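PDB 6Y9I: major Capsid Protein VP1 from Chimpanzee polyomavirus Bob, which forms the pentameric building block of the polyomavirus outer shell and probably engages glycan receptors on the host cell. Local coordinates for residues I22-E27 with S68-Q73. Residues are numbered along the deposited sequence; the frame is centred on the assembly and turned at random.
Sequences IELYLE and SCARVQ. With MG (magnesium ion), chain F.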
loop_
_atom_site.group_PDB
_atom_site.type_symbol
_atom_site.label_atom_id
_atom_site.label_comp_id
_atom_site.label_asym_id
_atom_site.label_seq_id
_atom_site.Cartn_x
_atom_site.Cartn_y
_atom_site.Cartn_z
ATOM N N ILE A 22 -10.399 10.593 30.385
ATOM C CA ILE A 22 -9.989 12.013 30.249
ATOM C C ILE A 22 -9.907 12.304 28.749
ATOM O O ILE A 22 -9.652 11.393 27.984
ATOM C CB ILE A 22 -8.702 12.334 31.031
ATOM C CG1 ILE A 22 -7.473 11.714 30.381
ATOM C CG2 ILE A 22 -8.829 11.943 32.498
ATOM C CD1 ILE A 22 -6.844 12.613 29.323
ATOM N N GLU A 23 -10.221 13.524 28.363
ATOM C CA GLU A 23 -10.202 13.929 26.939
ATOM C C GLU A 23 -9.469 15.271 26.847
ATOM O O GLU A 23 -9.534 16.054 27.797
ATOM C CB GLU A 23 -11.607 13.807 26.349
ATOM C CG GLU A 23 -12.572 14.928 26.664
ATOM C CD GLU A 23 -13.915 14.794 25.948
ATOM O OE1 GLU A 23 -14.744 15.725 26.097
ATOM O OE2 GLU A 23 -14.128 13.771 25.218
ATOM N N LEU A 24 -8.686 15.452 25.788
ATOM C CA LEU A 24 -8.012 16.734 25.516
ATOM C C LEU A 24 -7.572 16.795 24.058
ATOM O O LEU A 24 -7.586 15.757 23.352
ATOM C CB LEU A 24 -6.832 16.943 26.458
ATOM C CG LEU A 24 -5.603 16.071 26.227
ATOM C CD1 LEU A 24 -4.375 16.805 26.723
ATOM C CD2 LEU A 24 -5.749 14.728 26.915
ATOM N N TYR A 25 -7.279 18.012 23.632
ATOM C CA TYR A 25 -6.710 18.340 22.309
ATOM C C TYR A 25 -5.293 18.806 22.538
ATOM O O TYR A 25 -5.071 19.514 23.559
ATOM C CB TYR A 25 -7.493 19.452 21.625
ATOM C CG TYR A 25 -8.606 18.957 20.754
ATOM C CD1 TYR A 25 -8.326 18.263 19.591
ATOM C CD2 TYR A 25 -9.930 19.194 21.079
ATOM C CE1 TYR A 25 -9.338 17.822 18.761
ATOM C CE2 TYR A 25 -10.957 18.748 20.265
ATOM C CZ TYR A 25 -10.656 18.069 19.096
ATOM O OH TYR A 25 -11.645 17.632 18.264
ATOM N N LEU A 26 -4.377 18.393 21.665
ATOM C CA LEU A 26 -3.074 19.084 21.499
ATOM C C LEU A 26 -3.118 19.824 20.167
ATOM O O LEU A 26 -3.335 19.186 19.103
ATOM C CB LEU A 26 -1.913 18.095 21.573
ATOM C CG LEU A 26 -1.734 17.407 22.927
ATOM C CD1 LEU A 26 -0.626 16.365 22.865
ATOM C CD2 LEU A 26 -1.439 18.425 24.022
ATOM N N GLU A 27 -2.950 21.135 20.247
ATOM C CA GLU A 27 -2.885 22.006 19.058
ATOM C C GLU A 27 -1.501 21.821 18.445
ATOM O O GLU A 27 -0.536 21.548 19.163
ATOM C CB GLU A 27 -3.229 23.434 19.455
ATOM C CG GLU A 27 -4.713 23.598 19.746
ATOM C CD GLU A 27 -5.278 24.996 19.617
ATOM O OE1 GLU A 27 -5.784 25.495 20.632
ATOM O OE2 GLU A 27 -5.283 25.557 18.496
ATOM N N SER A 68 4.099 18.393 20.473
ATOM C CA SER A 68 3.072 18.895 21.403
ATOM C C SER A 68 3.083 17.989 22.631
ATOM O O SER A 68 3.377 16.808 22.468
ATOM C CB SER A 68 1.738 18.920 20.745
ATOM O OG SER A 68 1.797 19.704 19.570
ATOM N N CYS A 69 2.751 18.506 23.808
ATOM C CA CYS A 69 2.563 17.651 24.993
ATOM C C CYS A 69 1.751 18.382 26.063
ATOM O O CYS A 69 1.738 19.595 26.071
ATOM C CB CYS A 69 3.885 17.160 25.559
ATOM S SG CYS A 69 4.954 18.468 26.220
ATOM N N ALA A 70 1.072 17.622 26.910
ATOM C CA ALA A 70 0.338 18.121 28.088
ATOM C C ALA A 70 0.411 17.053 29.183
ATOM O O ALA A 70 0.453 15.854 28.866
ATOM C CB ALA A 70 -1.078 18.449 27.705
ATOM N N ARG A 71 0.510 17.499 30.429
ATOM C CA ARG A 71 0.190 16.697 31.622
ATOM C C ARG A 71 -1.254 17.000 32.017
ATOM O O ARG A 71 -1.582 18.186 32.162
ATOM C CB ARG A 71 1.135 17.039 32.779
ATOM C CG ARG A 71 0.817 16.224 34.026
ATOM C CD ARG A 71 1.711 16.595 35.191
ATOM N NE ARG A 71 1.317 15.929 36.421
ATOM C CZ ARG A 71 0.259 16.243 37.159
ATOM N NH1 ARG A 71 -0.536 17.241 36.818
ATOM N NH2 ARG A 71 0.008 15.550 38.259
ATOM N N VAL A 72 -2.084 15.972 32.190
ATOM C CA VAL A 72 -3.493 16.125 32.670
ATOM C C VAL A 72 -3.546 15.665 34.137
ATOM O O VAL A 72 -3.021 14.563 34.454
ATOM C CB VAL A 72 -4.469 15.324 31.786
ATOM C CG1 VAL A 72 -5.908 15.460 32.267
ATOM C CG2 VAL A 72 -4.346 15.714 30.320
ATOM N N GLN A 73 -4.128 16.478 35.017
ATOM C CA GLN A 73 -4.286 16.111 36.443
ATOM C C GLN A 73 -5.409 15.083 36.550
ATOM O O GLN A 73 -6.501 15.398 36.099
ATOM C CB GLN A 73 -4.637 17.321 37.307
ATOM C CG GLN A 73 -4.908 16.929 38.745
ATOM C CD GLN A 73 -3.650 16.408 39.377
ATOM O OE1 GLN A 73 -2.568 16.951 39.200
ATOM N NE2 GLN A 73 -3.768 15.321 40.107
HETATM MG MG MG F . -7.751 26.994 20.545
HETATM O O HOH W 1 -0.447 18.546 18.512
HETATM O O HOH W 2 -6.716 27.845 18.429
HETATM O O HOH W 3 -9.245 28.678 20.371
HETATM O O HOH W 4 -8.115 26.177 22.465
#
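Leu24, Leu26, Ala70 and Val72 interlock between two strands of the VP1 jelly-roll β-sandwich, which face each other across the core without a backbone hydrogen bond between them. The segments 22-26 and 68-73 run roughly antiparallel, at 150°, with their axes 7.7 Å apart at the closest. Leu24 slants across Val72: both its methyls meet Val72 CG2, CD1 at 3.8 Å, and CD1 also touches Ala70 CB. Two residues further along the strand, Leu26 CD2 comes within 3.7 Å of Ala70 CB, so two leucine methyls reach it from the same side. Ile22 CD1 meets Val72 CG2 tip to tip at a looser 4.1 Å. Val72 CG1 lies anti to the backbone N (chi1 180°), leaving CG2 as the branch that both Ile22 and Leu24 touch.

At the Ser68 end the apolar contact gives way to polar atoms. Leu26 CB packs on Ser68 CB; Ser68 OG is hydrogen-bonded to a water 2.7 Å away, and that water donates a weak bond to Leu26 O. Further out, backbone hydrogen bonds tie Leu24 to Phe281 of strand 272-291 and Ala70 to Val255 of strand 252-265; Phe281 and Val255 also pack against Leu24 and Leu26. Just past the strand, Glu27 turns its carboxylate to the subunit interface: OE2 hydrogen-bonds Tyr43 OH, while OE1 binds a magnesium ion at 2.5 Å, shared with Leu183 O of a neighbouring subunit.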